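Local coordinates for adenine phosphoribosyltransferase, putative (Trypanosoma brucei brucei, PDB 5VN4) that makes AMP and pyrophosphate from adenine and 5-phosphoribosyl 1-diphosphate in purine salvage, working as a homodimer, at the interface of chains A and B. Numbering follows the deposited sequence. Chains: chain A/B, Adenine phosphoribosyltransferase, putative.

Contact 1: the interface of chains A and B. Residues chain A 225, 228, 232, 234; chain B 118-119.
B:Ile119 pairs with the backbone of A:Arg232 and A:Ile234 as one rung of a parallel beta-ladder between chains, the amide of B:Ile119 giving a hydrogen bond from N to O of A:Arg232 (2.9 Å) and its carbonyl taking one at O from N of A:Ile234 (2.9 Å). Strand 119-121 of chain B is thereby laid beside strand 233-235 of chain A, near that chain's C-terminus. The second bond is almost straight, 175° at the hydrogen.

B:Val118, the residue just before the strand, carries the side-chain packing. Its CG1 is anti to the backbone N (chi1 176°), which turns both methyls toward A:His228, and the two side chains meet tip to tip. Methyl CG2 lies over one face of the imidazole, 3.8 Å from the ring centroid and displaced toward the rim, in a CH-pi contact. Within the ring it comes nearest ND1, with CG2 of B:Val118 at 3.6 Å from that nitrogen of A:His228. The other methyl, CG1, approaches ring carbon CE1 of A:His228 at 3.7 Å and also lies against the carbonyl oxygen of A:Arg232. A:Pro225 meets CG2 with its ring carbon CG, adding an apolar contact to the one with the imidazole face.

The flanking side chains do less. A:Arg232 leaves its backbone with CG between N and the carbonyl carbon (chi1 75°) and then runs extended, crossing B:Ile119 so that the guanidinium comes beside the isoleucine's CG2 and CD1. This is van der Waals packing of the polar end against two methyls. Two residues on from A:Arg232, methylene CG1 of A:Ile234 is tucked against the acceptor of the second bond, 3.5 Å from O of B:Ile119.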
loop_
_atom_site.group_PDB
_atom_site.type_symbol
_atom_site.label_atom_id
_atom_site.label_comp_id
_atom_site.label_asym_id
_atom_site.label_seq_id
_atom_site.Cartn_x
_atom_site.Cartn_y
_atom_site.Cartn_z
ATOM N N PRO A 225 -22.220 -9.135 8.618
ATOM C CA PRO A 225 -23.535 -8.560 8.920
ATOM C C PRO A 225 -24.440 -9.629 9.508
ATOM O O PRO A 225 -24.396 -10.794 9.109
ATOM C CB PRO A 225 -24.042 -8.079 7.555
ATOM C CG PRO A 225 -23.313 -8.893 6.573
ATOM C CD PRO A 225 -21.965 -9.215 7.169
ATOM N N HIS A 228 -28.253 -9.878 5.775
ATOM C CA HIS A 228 -27.897 -9.189 4.544
ATOM C C HIS A 228 -28.612 -9.870 3.388
ATOM O O HIS A 228 -28.631 -11.095 3.312
ATOM C CB HIS A 228 -26.381 -9.218 4.303
ATOM C CG HIS A 228 -26.003 -8.619 2.993
ATOM N ND1 HIS A 228 -26.092 -7.266 2.750
ATOM C CD2 HIS A 228 -25.623 -9.192 1.829
ATOM C CE1 HIS A 228 -25.750 -7.031 1.496
ATOM N NE2 HIS A 228 -25.462 -8.184 0.915
ATOM N N ARG A 232 -22.940 -10.498 -1.000
ATOM C CA ARG A 232 -22.256 -9.404 -0.324
ATOM C C ARG A 232 -21.756 -8.333 -1.286
ATOM O O ARG A 232 -21.349 -7.269 -0.821
ATOM C CB ARG A 232 -21.081 -9.943 0.498
ATOM C CG ARG A 232 -19.863 -10.356 -0.325
ATOM C CD ARG A 232 -18.822 -11.049 0.552
ATOM N NE ARG A 232 -17.576 -11.305 -0.171
ATOM C CZ ARG A 232 -16.545 -10.466 -0.230
ATOM N NH1 ARG A 232 -16.591 -9.307 0.414
ATOM N NH2 ARG A 232 -15.456 -10.798 -0.927
ATOM N N ILE A 234 -22.591 -5.634 -3.934
ATOM C CA ILE A 234 -23.725 -4.831 -4.383
ATOM C C ILE A 234 -23.258 -3.796 -5.401
ATOM O O ILE A 234 -22.113 -3.332 -5.369
ATOM C CB ILE A 234 -24.501 -4.179 -3.213
ATOM C CG1 ILE A 234 -23.707 -3.038 -2.572
ATOM C CG2 ILE A 234 -24.869 -5.234 -2.175
ATOM C CD1 ILE A 234 -24.510 -2.290 -1.503
ATOM N N VAL B 118 -19.657 -6.556 3.304
ATOM C CA VAL B 118 -20.506 -6.102 2.211
ATOM C C VAL B 118 -19.746 -5.019 1.462
ATOM O O VAL B 118 -19.199 -4.098 2.080
ATOM C CB VAL B 118 -21.845 -5.576 2.750
ATOM C CG1 VAL B 118 -22.691 -5.005 1.614
ATOM C CG2 VAL B 118 -22.583 -6.687 3.485
ATOM N N ILE B 119 -19.664 -5.147 0.137
ATOM C CA ILE B 119 -18.837 -4.243 -0.658
ATOM C C ILE B 119 -19.636 -3.719 -1.842
ATOM O O ILE B 119 -20.523 -4.399 -2.366
ATOM C CB ILE B 119 -17.512 -4.907 -1.115
ATOM C CG1 ILE B 119 -17.772 -6.066 -2.084
ATOM C CG2 ILE B 119 -16.725 -5.391 0.091
ATOM C CD1 ILE B 119 -16.493 -6.692 -2.622
#

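Contact 2: the interface of chains A and B. Residues chain A 108, 114-116; chain B 44, 50, 52, 232.
NH1 of B:Arg232 donates a hydrogen bond to the backbone carbonyl oxygen O of A:Ile115 at 2.8 Å. The acceptor sits at the edge of the guanidinium, close to its plane, and the donor lies in the carbonyl plane on a lone pair, with a C=O...N angle of 143°. An extended chain from CG to NE carries the guanidinium to this loop of the partner subunit, where it approaches end-on.

The next residue of the loop is held by a carboxylate. The amide N of A:Ala116 donates to OE2 of B:Glu52 at 2.9 Å, meeting that oxygen from above the carboxylate plane, tilted 40° out of it. B:Glu52 leaves its backbone with CG anti to N and then bends at chi2 (62°), which folds the carboxylate toward the loop. The other oxygen is used as well: OE1 of B:Glu52 lies 2.8 Å from the oxygen of water 1, and the same water is 2.9 Å from the backbone O of A:Lys114. The residues on either side of A:Ile115 are thus tied to one carboxylate, one directly and one through water, while the arginine holds the carbonyl of A:Ile115.

Apolar groups fill in around these bonds. OE2 lies in plane at the edge of the B:Phe50 ring, where aromatic hydrogens would offer it a weakly positive rim. B:Phe50 also lines the adenine pocket, so the loop of one subunit abuts the base site of the other. B:Pro44 packs on the backbone of A:Lys114 with ring carbon CG, while its CD sits above one face of the phenyl ring. On the same ring, CD2 of B:Phe50 touches the methyl CB of A:Ala116 at 3.8 Å.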
loop_
_atom_site.group_PDB
_atom_site.type_symbol
_atom_site.label_atom_id
_atom_site.label_comp_id
_atom_site.label_asym_id
_atom_site.label_seq_id
_atom_site.Cartn_x
_atom_site.Cartn_y
_atom_site.Cartn_z
ATOM N N LEU A 108 9.684 -1.836 -2.455
ATOM C CA LEU A 108 8.499 -2.617 -2.789
ATOM C C LEU A 108 8.861 -4.062 -3.102
ATOM O O LEU A 108 9.725 -4.326 -3.941
ATOM C CB LEU A 108 7.786 -2.017 -4.002
ATOM C CG LEU A 108 7.541 -0.513 -4.005
ATOM C CD1 LEU A 108 6.699 -0.140 -5.209
ATOM C CD2 LEU A 108 6.881 -0.083 -2.714
ATOM N N LYS A 114 4.975 -6.234 -12.243
ATOM C CA LYS A 114 4.653 -5.001 -11.523
ATOM C C LYS A 114 5.804 -4.009 -11.366
ATOM O O LYS A 114 5.539 -2.802 -11.375
ATOM C CB LYS A 114 4.055 -5.308 -10.139
ATOM C CG LYS A 114 2.766 -6.124 -10.165
ATOM C CD LYS A 114 1.539 -5.262 -10.436
ATOM C CE LYS A 114 0.261 -6.064 -10.247
ATOM N NZ LYS A 114 -0.938 -5.188 -10.122
ATOM N N ILE A 115 7.063 -4.445 -11.213
ATOM C CA ILE A 115 8.196 -3.544 -11.022
ATOM C C ILE A 115 8.955 -3.434 -12.333
ATOM O O ILE A 115 9.182 -4.443 -13.014
ATOM C CB ILE A 115 9.131 -4.082 -9.923
ATOM C CG1 ILE A 115 8.370 -4.313 -8.623
ATOM C CG2 ILE A 115 10.325 -3.145 -9.722
ATOM C CD1 ILE A 115 9.233 -4.934 -7.542
ATOM N N ALA A 116 9.384 -2.220 -12.670
ATOM C CA ALA A 116 10.160 -1.964 -13.874
ATOM C C ALA A 116 11.660 -2.108 -13.612
ATOM O O ALA A 116 12.123 -2.085 -12.469
ATOM C CB ALA A 116 9.866 -0.556 -14.385
ATOM N N PRO B 44 6.497 -3.427 -16.928
ATOM C CA PRO B 44 5.419 -4.418 -16.996
ATOM C C PRO B 44 4.256 -4.008 -17.880
ATOM O O PRO B 44 3.326 -4.804 -18.056
ATOM C CB PRO B 44 4.963 -4.520 -15.535
ATOM C CG PRO B 44 5.273 -3.187 -14.954
ATOM C CD PRO B 44 6.536 -2.730 -15.631
ATOM N N PHE B 50 7.009 4.460 -18.540
ATOM C CA PHE B 50 6.384 3.941 -17.331
ATOM C C PHE B 50 7.115 4.505 -16.118
ATOM O O PHE B 50 8.318 4.282 -15.955
ATOM C CB PHE B 50 6.416 2.413 -17.314
ATOM C CG PHE B 50 5.821 1.815 -16.069
ATOM C CD1 PHE B 50 4.450 1.650 -15.942
ATOM C CD2 PHE B 50 6.631 1.424 -15.016
ATOM C CE1 PHE B 50 3.907 1.107 -14.788
ATOM C CE2 PHE B 50 6.092 0.879 -13.864
ATOM C CZ PHE B 50 4.734 0.716 -13.755
ATOM N N GLU B 52 7.992 4.382 -12.547
ATOM C CA GLU B 52 8.013 3.389 -11.481
ATOM C C GLU B 52 7.893 4.066 -10.120
ATOM O O GLU B 52 8.733 4.890 -9.749
ATOM C CB GLU B 52 9.318 2.603 -11.574
ATOM C CG GLU B 52 9.644 1.727 -10.353
ATOM C CD GLU B 52 8.615 0.637 -10.094
ATOM O OE1 GLU B 52 8.173 0.511 -8.933
ATOM O OE2 GLU B 52 8.248 -0.083 -11.049
ATOM N N ARG B 232 15.245 -9.174 -18.160
ATOM C CA ARG B 232 15.316 -8.260 -17.027
ATOM C C ARG B 232 14.914 -8.914 -15.711
ATOM O O ARG B 232 15.131 -8.311 -14.655
ATOM C CB ARG B 232 14.454 -7.018 -17.276
ATOM C CG ARG B 232 12.954 -7.253 -17.115
ATOM C CD ARG B 232 12.164 -6.001 -17.486
ATOM N NE ARG B 232 10.728 -6.182 -17.296
ATOM C CZ ARG B 232 10.087 -5.902 -16.167
ATOM N NH1 ARG B 232 10.757 -5.428 -15.124
ATOM N NH2 ARG B 232 8.775 -6.091 -16.081
HETATM O O HOH W 1 5.755 -0.806 -9.299
#

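The C-alpha centres of contact 1 and contact 2 lie about 35 Å apart, but the two-fold axis gives each a twin with the chains exchanged. Arg232 serves in both, hydrogen-bonding through its backbone carbonyl from chain A in contact 1 and through its guanidinium from chain B in contact 2; by the two-fold each copy does both. The partner segments, 118-119 and 114-116, are neighbours in sequence, so each subunit's C-terminal region, together with its 44-52 segment, meets the stretch around 114-119 of the other. Dimerisation may thus support the residues around the adenine pocket, though the structure alone does not show this.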